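Local coordinates for coiled-coil quantitatively-enriched protein 1 (Schizosaccharomyces pombe, PDB 7CUJ) that links telomeres to the meiotic centrosome, supports telomere clustering in meiotic prophase, and is required for telomere length regulation and chromosome segregation, at residues K120-F125 and L183-F188; S10-G15 and E297-W302; I221-S226 and M308-L313. One frame throughout, in Å; residues are numbered along the deposited sequence.

Contact 1. Residues K120-F125 and L183-F188; sequences KTFFLF and LSATIF
Strands 121-125 and 184-188 run side by side in the same direction, their short axes 23° apart, and come closest where Leu124 CA lies 4.5 Å from Ile187 CA. Donors and acceptors alternate as in any parallel pair. Phe123 uses both its backbone groups: its N donates to Ala185 O at 2.7 Å, and its O receives Ile187 N at 2.6 Å. Phe125 N then binds Ile187 O at 2.7 Å, while the Ala185 N to Thr121 O bond is longer and more bent.

One face carries Phe122, Ala185, Leu124 and Ile187. The CD1 side of the Phe122 ring reaches over to Ala185, with CD1 3.6 Å from its CB; the same CD1 lies 3.6 Å from Ile187 CD1. Leu124 CD1 meets Ile187 CG2. On the other face the rings of Phe125 and Phe188 run alongside each other, 18° from parallel, with an offset that leaves little overlap (centroids at 5.4 Å), and Phe125 CB packs against the CD1-CE1 side of Phe188.

Lys120 lies across the neighbouring backbone at one end of the pair. Its CG stands anti to the backbone N (chi1 -173°), beside Leu183 C, and the extended chain brings CE to 3.2 Å from Ser184 N. NZ ends in a salt bridge to Glu297, outside the two strands. An alanine here would probably leave Glu297 without this charged mate and uncover the backbone at Ser184 and Ala185. Helix 170-173 packs on Phe123 and Phe125, and Phe111 meets Phe122. The contact is thus mainly hydrophobic sheet core, with the backbone groups of Phe123 and Ile187 paired across these two strands and the charge of Lys120 directed outward to Glu297.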
# COMPACT_ATOMS: atom_id res chain seq x y z
N LYS A 120 -13.14 -1.70 49.08
CA LYS A 120 -11.75 -1.92 48.70
C LYS A 120 -11.37 -0.85 47.69
O LYS A 120 -12.22 -0.39 46.92
CB LYS A 120 -11.57 -3.33 48.12
CG LYS A 120 -10.14 -3.76 47.83
CD LYS A 120 -10.07 -5.01 46.98
CE LYS A 120 -8.79 -5.79 47.17
NZ LYS A 120 -8.78 -7.04 46.36
N THR A 121 -10.10 -0.44 47.70
CA THR A 121 -9.62 0.64 46.85
C THR A 121 -9.12 0.07 45.52
O THR A 121 -8.22 -0.76 45.51
CB THR A 121 -8.54 1.46 47.57
OG1 THR A 121 -7.43 0.61 47.84
CG2 THR A 121 -9.02 2.08 48.87
N PHE A 122 -9.73 0.52 44.42
CA PHE A 122 -9.32 0.09 43.09
C PHE A 122 -8.18 0.95 42.56
O PHE A 122 -8.14 2.16 42.80
CB PHE A 122 -10.48 0.15 42.09
CG PHE A 122 -11.45 -1.00 42.17
CD1 PHE A 122 -11.06 -2.29 41.84
CD2 PHE A 122 -12.76 -0.79 42.57
CE1 PHE A 122 -11.96 -3.35 41.92
CE2 PHE A 122 -13.66 -1.85 42.64
CZ PHE A 122 -13.25 -3.12 42.32
N PHE A 123 -7.27 0.30 41.83
CA PHE A 123 -6.28 0.96 40.99
C PHE A 123 -6.56 0.60 39.54
O PHE A 123 -6.58 -0.58 39.18
CB PHE A 123 -4.87 0.49 41.34
CG PHE A 123 -4.12 1.37 42.31
CD1 PHE A 123 -3.38 2.45 41.86
CD2 PHE A 123 -4.14 1.10 43.67
CE1 PHE A 123 -2.69 3.26 42.74
CE2 PHE A 123 -3.44 1.91 44.56
CZ PHE A 123 -2.72 2.99 44.09
N LEU A 124 -6.80 1.62 38.70
CA LEU A 124 -6.99 1.41 37.28
C LEU A 124 -5.83 2.06 36.51
O LEU A 124 -5.53 3.23 36.70
CB LEU A 124 -8.34 1.98 36.84
CG LEU A 124 -8.70 1.77 35.37
CD1 LEU A 124 -10.15 1.36 35.20
CD2 LEU A 124 -8.39 3.01 34.54
N PHE A 125 -5.19 1.26 35.65
CA PHE A 125 -4.12 1.74 34.79
C PHE A 125 -4.65 1.94 33.37
O PHE A 125 -5.39 1.10 32.85
CB PHE A 125 -2.93 0.78 34.82
CG PHE A 125 -2.08 0.90 36.06
CD1 PHE A 125 -2.41 0.22 37.22
CD2 PHE A 125 -0.95 1.70 36.07
CE1 PHE A 125 -1.63 0.33 38.36
CE2 PHE A 125 -0.16 1.81 37.21
CZ PHE A 125 -0.51 1.13 38.35
N LEU A 183 -5.83 -4.81 50.92
CA LEU A 183 -7.06 -4.37 50.26
C LEU A 183 -6.79 -3.34 49.16
O LEU A 183 -7.00 -2.15 49.35
CB LEU A 183 -8.07 -3.85 51.30
CG LEU A 183 -7.58 -2.80 52.30
CD1 LEU A 183 -8.66 -1.76 52.57
CD2 LEU A 183 -7.12 -3.43 53.61
N SER A 184 -6.34 -3.82 47.98
CA SER A 184 -6.21 -3.00 46.78
C SER A 184 -6.29 -3.86 45.52
O SER A 184 -5.38 -4.65 45.24
CB SER A 184 -4.95 -2.17 46.81
OG SER A 184 -3.78 -2.98 46.81
N ALA A 185 -7.37 -3.69 44.75
CA ALA A 185 -7.58 -4.42 43.50
C ALA A 185 -7.08 -3.58 42.32
O ALA A 185 -7.08 -2.35 42.39
CB ALA A 185 -9.03 -4.79 43.35
N THR A 186 -6.66 -4.25 41.23
CA THR A 186 -6.00 -3.60 40.11
C THR A 186 -6.72 -3.92 38.79
O THR A 186 -6.94 -5.09 38.47
CB THR A 186 -4.52 -3.98 40.01
OG1 THR A 186 -3.92 -3.78 41.29
CG2 THR A 186 -3.76 -3.17 38.98
N ILE A 187 -7.06 -2.87 38.04
CA ILE A 187 -7.69 -3.00 36.73
C ILE A 187 -6.78 -2.37 35.68
O ILE A 187 -6.34 -1.23 35.83
CB ILE A 187 -9.10 -2.36 36.71
CG1 ILE A 187 -9.99 -2.89 37.84
CG2 ILE A 187 -9.75 -2.54 35.35
CD1 ILE A 187 -11.12 -1.96 38.21
N PHE A 188 -6.53 -3.12 34.61
CA PHE A 188 -5.86 -2.58 33.43
C PHE A 188 -6.91 -2.25 32.38
O PHE A 188 -7.58 -3.14 31.86
CB PHE A 188 -4.80 -3.54 32.92
CG PHE A 188 -3.58 -3.59 33.81
CD1 PHE A 188 -2.51 -2.74 33.59
CD2 PHE A 188 -3.53 -4.45 34.90
CE1 PHE A 188 -1.40 -2.77 34.42
CE2 PHE A 188 -2.42 -4.48 35.73
CZ PHE A 188 -1.36 -3.64 35.49

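Contact 2. Residues S10-G15 and E297-W302; sequences SVLDIG and ENFSSW
Asp13 O accepts a hydrogen bond from a water at 2.9 Å, and the same water accepts one from Trp302 NE1 at 3.0 Å, joining strand 11-15 to the indole of the C-terminal loop. The bridge runs in the plane of the indole: the water and Asp13 O both lie at its edge, and Trp302 CZ2 comes within 3.5 Å of that carbonyl oxygen. Leu12 and Ile14 pair through their backbones with strand 208-213, so the intervening carbonyl of Asp13 is turned to the outer side of the strand, where the water, held by Trp302 NE1, is its partner.

Leu12 reaches toward Trp302 tip to tip. Its CG stands anti to the carbonyl carbon (chi1 -60°), and CD1 sits over one face of the indole, 3.8 Å from the centroid of the six-membered ring and only 19° off its normal, a CH-pi contact. The methyl is shifted toward the rim, with CD1 3.6 Å from Trp302 CE3. CB of the same leucine lies near CZ2 and CH2. Ile14 crosses the indole at about a right angle and offers CG1 to its edge, 4.1 Å from Trp302 CH2.

Nearer the start of the strand, Phe299 of the loop is a looser neighbour, its CE1 4.4 Å from Leu12 CD2. Edge contact, face contact and water bridge together probably restrict how the indole can turn. Trp292, on helix 275-294, meets Trp302 edge-to-face and also touches Leu12. CB of Asp13 points away from the loop, and its OD1 forms a salt bridge with Arg210. Strand 11-16 is one of the two outermost strands of this chain's parallel sheet, and the contact is that of an edge strand in an open alpha/beta fold, partly covered by chain that returns from near the C-terminus.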
# COMPACT_ATOMS: atom_id res chain seq x y z
N SER A 10 -4.41 -15.57 38.99
CA SER A 10 -4.17 -14.29 39.71
C SER A 10 -4.52 -13.12 38.79
O SER A 10 -5.18 -12.17 39.22
CB SER A 10 -2.74 -14.20 40.18
OG SER A 10 -2.62 -13.29 41.27
N VAL A 11 -4.06 -13.21 37.54
CA VAL A 11 -4.36 -12.26 36.48
C VAL A 11 -5.55 -12.79 35.70
O VAL A 11 -5.46 -13.85 35.08
CB VAL A 11 -3.13 -12.06 35.56
CG1 VAL A 11 -3.43 -11.13 34.39
CG2 VAL A 11 -1.92 -11.57 36.34
N LEU A 12 -6.67 -12.05 35.72
CA LEU A 12 -7.91 -12.50 35.10
C LEU A 12 -8.34 -11.53 34.00
O LEU A 12 -8.22 -10.32 34.15
CB LEU A 12 -9.00 -12.61 36.18
CG LEU A 12 -8.72 -13.59 37.32
CD1 LEU A 12 -9.74 -13.43 38.43
CD2 LEU A 12 -8.71 -15.03 36.82
N ASP A 13 -8.87 -12.10 32.91
CA ASP A 13 -9.27 -11.34 31.73
C ASP A 13 -10.78 -11.13 31.72
O ASP A 13 -11.54 -12.05 32.01
CB ASP A 13 -8.85 -12.04 30.44
CG ASP A 13 -7.38 -12.37 30.38
OD1 ASP A 13 -6.58 -11.63 31.00
OD2 ASP A 13 -7.03 -13.38 29.73
N ILE A 14 -11.19 -9.92 31.34
CA ILE A 14 -12.58 -9.58 31.10
C ILE A 14 -12.73 -9.24 29.62
O ILE A 14 -12.33 -8.17 29.17
CB ILE A 14 -13.02 -8.41 32.01
CG1 ILE A 14 -12.82 -8.75 33.49
CG2 ILE A 14 -14.46 -8.00 31.72
CD1 ILE A 14 -12.84 -7.56 34.42
N GLY A 15 -13.30 -10.19 28.87
CA GLY A 15 -13.54 -10.01 27.45
C GLY A 15 -14.77 -9.14 27.21
O GLY A 15 -15.88 -9.52 27.58
N GLU A 297 -13.68 -12.62 46.30
CA GLU A 297 -12.86 -12.85 45.11
C GLU A 297 -12.26 -14.26 45.09
O GLU A 297 -11.04 -14.43 45.12
CB GLU A 297 -11.88 -11.70 44.85
CG GLU A 297 -10.90 -11.39 45.99
CD GLU A 297 -10.32 -9.99 45.96
OE1 GLU A 297 -11.10 -9.02 45.99
OE2 GLU A 297 -9.07 -9.87 45.91
N ASN A 298 -13.15 -15.26 45.01
CA ASN A 298 -12.78 -16.67 44.91
C ASN A 298 -12.21 -16.97 43.53
O ASN A 298 -12.87 -16.74 42.52
CB ASN A 298 -13.99 -17.58 45.12
CG ASN A 298 -14.47 -17.63 46.55
OD1 ASN A 298 -13.95 -18.40 47.36
ND2 ASN A 298 -15.48 -16.84 46.87
N PHE A 299 -10.99 -17.53 43.49
CA PHE A 299 -10.38 -17.98 42.25
C PHE A 299 -11.25 -19.06 41.60
O PHE A 299 -11.37 -19.11 40.38
CB PHE A 299 -8.95 -18.46 42.50
CG PHE A 299 -8.21 -18.93 41.27
CD1 PHE A 299 -7.92 -18.06 40.23
CD2 PHE A 299 -7.79 -20.25 41.16
CE1 PHE A 299 -7.23 -18.49 39.10
CE2 PHE A 299 -7.10 -20.68 40.03
CZ PHE A 299 -6.83 -19.80 39.00
N SER A 300 -11.89 -19.88 42.45
CA SER A 300 -12.58 -21.09 42.04
C SER A 300 -13.99 -20.80 41.52
O SER A 300 -14.59 -21.65 40.88
CB SER A 300 -12.64 -22.07 43.19
OG SER A 300 -13.39 -21.53 44.27
N SER A 301 -14.53 -19.61 41.82
CA SER A 301 -15.90 -19.32 41.39
C SER A 301 -15.94 -18.12 40.45
O SER A 301 -16.98 -17.49 40.29
CB SER A 301 -16.83 -19.18 42.57
OG SER A 301 -16.58 -17.97 43.27
N TRP A 302 -14.79 -17.84 39.82
CA TRP A 302 -14.68 -16.86 38.75
C TRP A 302 -15.71 -17.17 37.66
O TRP A 302 -15.69 -18.26 37.10
CB TRP A 302 -13.25 -16.87 38.20
CG TRP A 302 -13.02 -16.02 36.99
CD1 TRP A 302 -12.74 -16.45 35.72
CD2 TRP A 302 -13.05 -14.58 36.93
NE1 TRP A 302 -12.58 -15.38 34.89
CE2 TRP A 302 -12.77 -14.22 35.60
CE3 TRP A 302 -13.27 -13.57 37.87
CZ2 TRP A 302 -12.71 -12.89 35.18
CZ3 TRP A 302 -13.22 -12.25 37.46
CH2 TRP A 302 -12.95 -11.92 36.13
O HOH W 1 -12.01 -14.92 32.03

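Contact 3. Residues I221-S226 and M308-L313; sequences IKCFQS and MDLASL
The last turn of helix 217-223 faces the irregular chain 308-313, the backbones coming nearest at Cys223 and Asp309, whose CA atoms are 6.2 Å apart. Cys223 carries most of the contact. Its SG stands anti to the carbonyl carbon (chi1 -69°), on a CB that points toward the loop, and it receives a weak hydrogen bond from Leu310 N at 3.5 Å. The same sulfur rests against the side chain of Leu310, 4.0 Å from its CB. It thus has one weak polar partner and one aliphatic one, both from Leu310, with Met308 O and Asp309 OD1 as near neighbours.

Asp309 closes a turn in this loop. Its CG is anti to the backbone N, and OD1 turns forward to accept from Ala311 N at 3.1 Å, forming an Asx turn. That N approaches from above the carboxylate plane, 59° out of it. Just beyond, Leu313 N bonds to Leu310 O at 2.9 Å around the short 3-10 segment 311-312, so the chain turns back on itself here.

Phe224, the first residue to leave helical geometry, extends the contact past Cys223. Only the tip of its ring takes part: CZ lies 3.9 Å from Ala311 CA and 4.1 Å from Leu310 O, both approached obliquely.

His219, one turn earlier in the helix, gives the loop a stronger polar hold through NE2 to Met308 O, and Leu313 O accepts a hydrogen bond from a basic side chain of another protein chain. Helix 232-243 packs on Phe224 through Asn235 and Val239, and on Leu313 through Leu243, while Ile221 touches both helix 191-200 and Ile236 of helix 232-243. The contact thus lays the C-terminal loop against the end of helix 217-223, beside helix 232-243.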
# COMPACT_ATOMS: atom_id res chain seq x y z
N ILE A 221 -2.47 -10.11 21.48
CA ILE A 221 -1.34 -10.03 22.39
C ILE A 221 -1.51 -11.07 23.51
O ILE A 221 -0.55 -11.73 23.89
CB ILE A 221 -1.14 -8.60 22.92
CG1 ILE A 221 -0.60 -7.67 21.83
CG2 ILE A 221 -0.26 -8.58 24.16
CD1 ILE A 221 -0.81 -6.20 22.08
N LYS A 222 -2.75 -11.21 24.00
CA LYS A 222 -3.07 -12.16 25.05
C LYS A 222 -2.70 -13.58 24.63
O LYS A 222 -2.08 -14.31 25.40
CB LYS A 222 -4.52 -11.99 25.52
CG LYS A 222 -5.31 -13.26 25.80
CD LYS A 222 -4.93 -13.98 27.08
CE LYS A 222 -5.28 -15.45 27.04
NZ LYS A 222 -4.82 -16.16 28.26
N CYS A 223 -3.05 -13.96 23.39
CA CYS A 223 -2.93 -15.33 22.92
C CYS A 223 -1.49 -15.69 22.56
O CYS A 223 -1.17 -16.86 22.42
CB CYS A 223 -3.84 -15.58 21.71
SG CYS A 223 -5.60 -15.58 22.13
N PHE A 224 -0.63 -14.67 22.39
CA PHE A 224 0.76 -14.91 22.01
C PHE A 224 1.71 -14.34 23.07
O PHE A 224 2.91 -14.26 22.83
CB PHE A 224 1.04 -14.40 20.60
CG PHE A 224 0.28 -15.12 19.51
CD1 PHE A 224 -0.97 -14.68 19.11
CD2 PHE A 224 0.81 -16.26 18.91
CE1 PHE A 224 -1.68 -15.35 18.12
CE2 PHE A 224 0.10 -16.93 17.92
CZ PHE A 224 -1.14 -16.47 17.53
N GLN A 225 1.15 -13.97 24.23
CA GLN A 225 1.93 -13.56 25.38
C GLN A 225 2.98 -14.62 25.71
O GLN A 225 4.13 -14.30 26.00
CB GLN A 225 1.03 -13.40 26.61
CG GLN A 225 0.50 -11.99 26.82
CD GLN A 225 -0.25 -11.87 28.12
OE1 GLN A 225 -1.06 -12.73 28.48
NE2 GLN A 225 0.02 -10.80 28.85
N SER A 226 2.56 -15.89 25.62
CA SER A 226 3.33 -17.05 26.03
C SER A 226 4.69 -17.12 25.32
O SER A 226 5.62 -17.74 25.83
CB SER A 226 2.54 -18.31 25.82
OG SER A 226 1.91 -18.30 24.54
N MET A 308 -11.27 -16.71 24.01
CA MET A 308 -11.09 -17.83 23.10
C MET A 308 -9.71 -17.76 22.46
O MET A 308 -9.19 -16.67 22.21
CB MET A 308 -12.19 -17.90 22.03
CG MET A 308 -12.23 -16.72 21.08
SD MET A 308 -13.49 -16.94 19.79
CE MET A 308 -14.99 -16.81 20.76
N ASP A 309 -9.11 -18.93 22.22
CA ASP A 309 -7.74 -19.03 21.75
C ASP A 309 -7.69 -18.77 20.25
O ASP A 309 -8.49 -19.33 19.50
CB ASP A 309 -7.12 -20.38 22.12
CG ASP A 309 -5.61 -20.45 21.95
OD1 ASP A 309 -5.01 -19.46 21.48
OD2 ASP A 309 -5.04 -21.51 22.28
N LEU A 310 -6.73 -17.95 19.81
CA LEU A 310 -6.62 -17.54 18.42
C LEU A 310 -5.35 -18.09 17.78
O LEU A 310 -4.95 -17.63 16.72
CB LEU A 310 -6.65 -16.01 18.33
CG LEU A 310 -7.88 -15.31 18.90
CD1 LEU A 310 -7.67 -13.80 18.90
CD2 LEU A 310 -9.13 -15.68 18.12
N ALA A 311 -4.74 -19.10 18.42
CA ALA A 311 -3.45 -19.63 18.00
C ALA A 311 -3.54 -20.28 16.62
O ALA A 311 -2.55 -20.32 15.90
CB ALA A 311 -2.92 -20.60 19.04
N SER A 312 -4.74 -20.78 16.27
CA SER A 312 -4.98 -21.42 14.99
C SER A 312 -4.92 -20.41 13.85
O SER A 312 -4.71 -20.78 12.69
CB SER A 312 -6.28 -22.19 14.98
OG SER A 312 -7.38 -21.31 15.13
N LEU A 313 -5.11 -19.12 14.19
CA LEU A 313 -5.06 -18.04 13.21
C LEU A 313 -3.65 -17.47 13.11
O LEU A 313 -3.47 -16.39 12.54
CB LEU A 313 -6.05 -16.94 13.61
CG LEU A 313 -7.55 -17.25 13.46
CD1 LEU A 313 -8.38 -16.04 13.85
CD2 LEU A 313 -7.88 -17.68 12.04

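In the fold
Contacts 1 and 2 lie about 14 Å apart, centre to centre, on one six-stranded parallel sheet: contact 1 joins two inner strands, contact 2 covers strand 11-16, one of the two outermost. The two touch through the ion pair of Lys120. Contact 3 is about 19 Å from contact 2 and about 26 Å from contact 1, centre to centre, among helices beside the sheet, and touches contact 2 where Lys222 packs on Asp13. Along the chain, contact 1 falls within the span that contact 2 closes, whereas contacts 2 and 3 interleave. The tail after helix 275-294 packs on both the first strand and helix 217-223, linking the sheet to the helices after it in this part of the longer telomere protein.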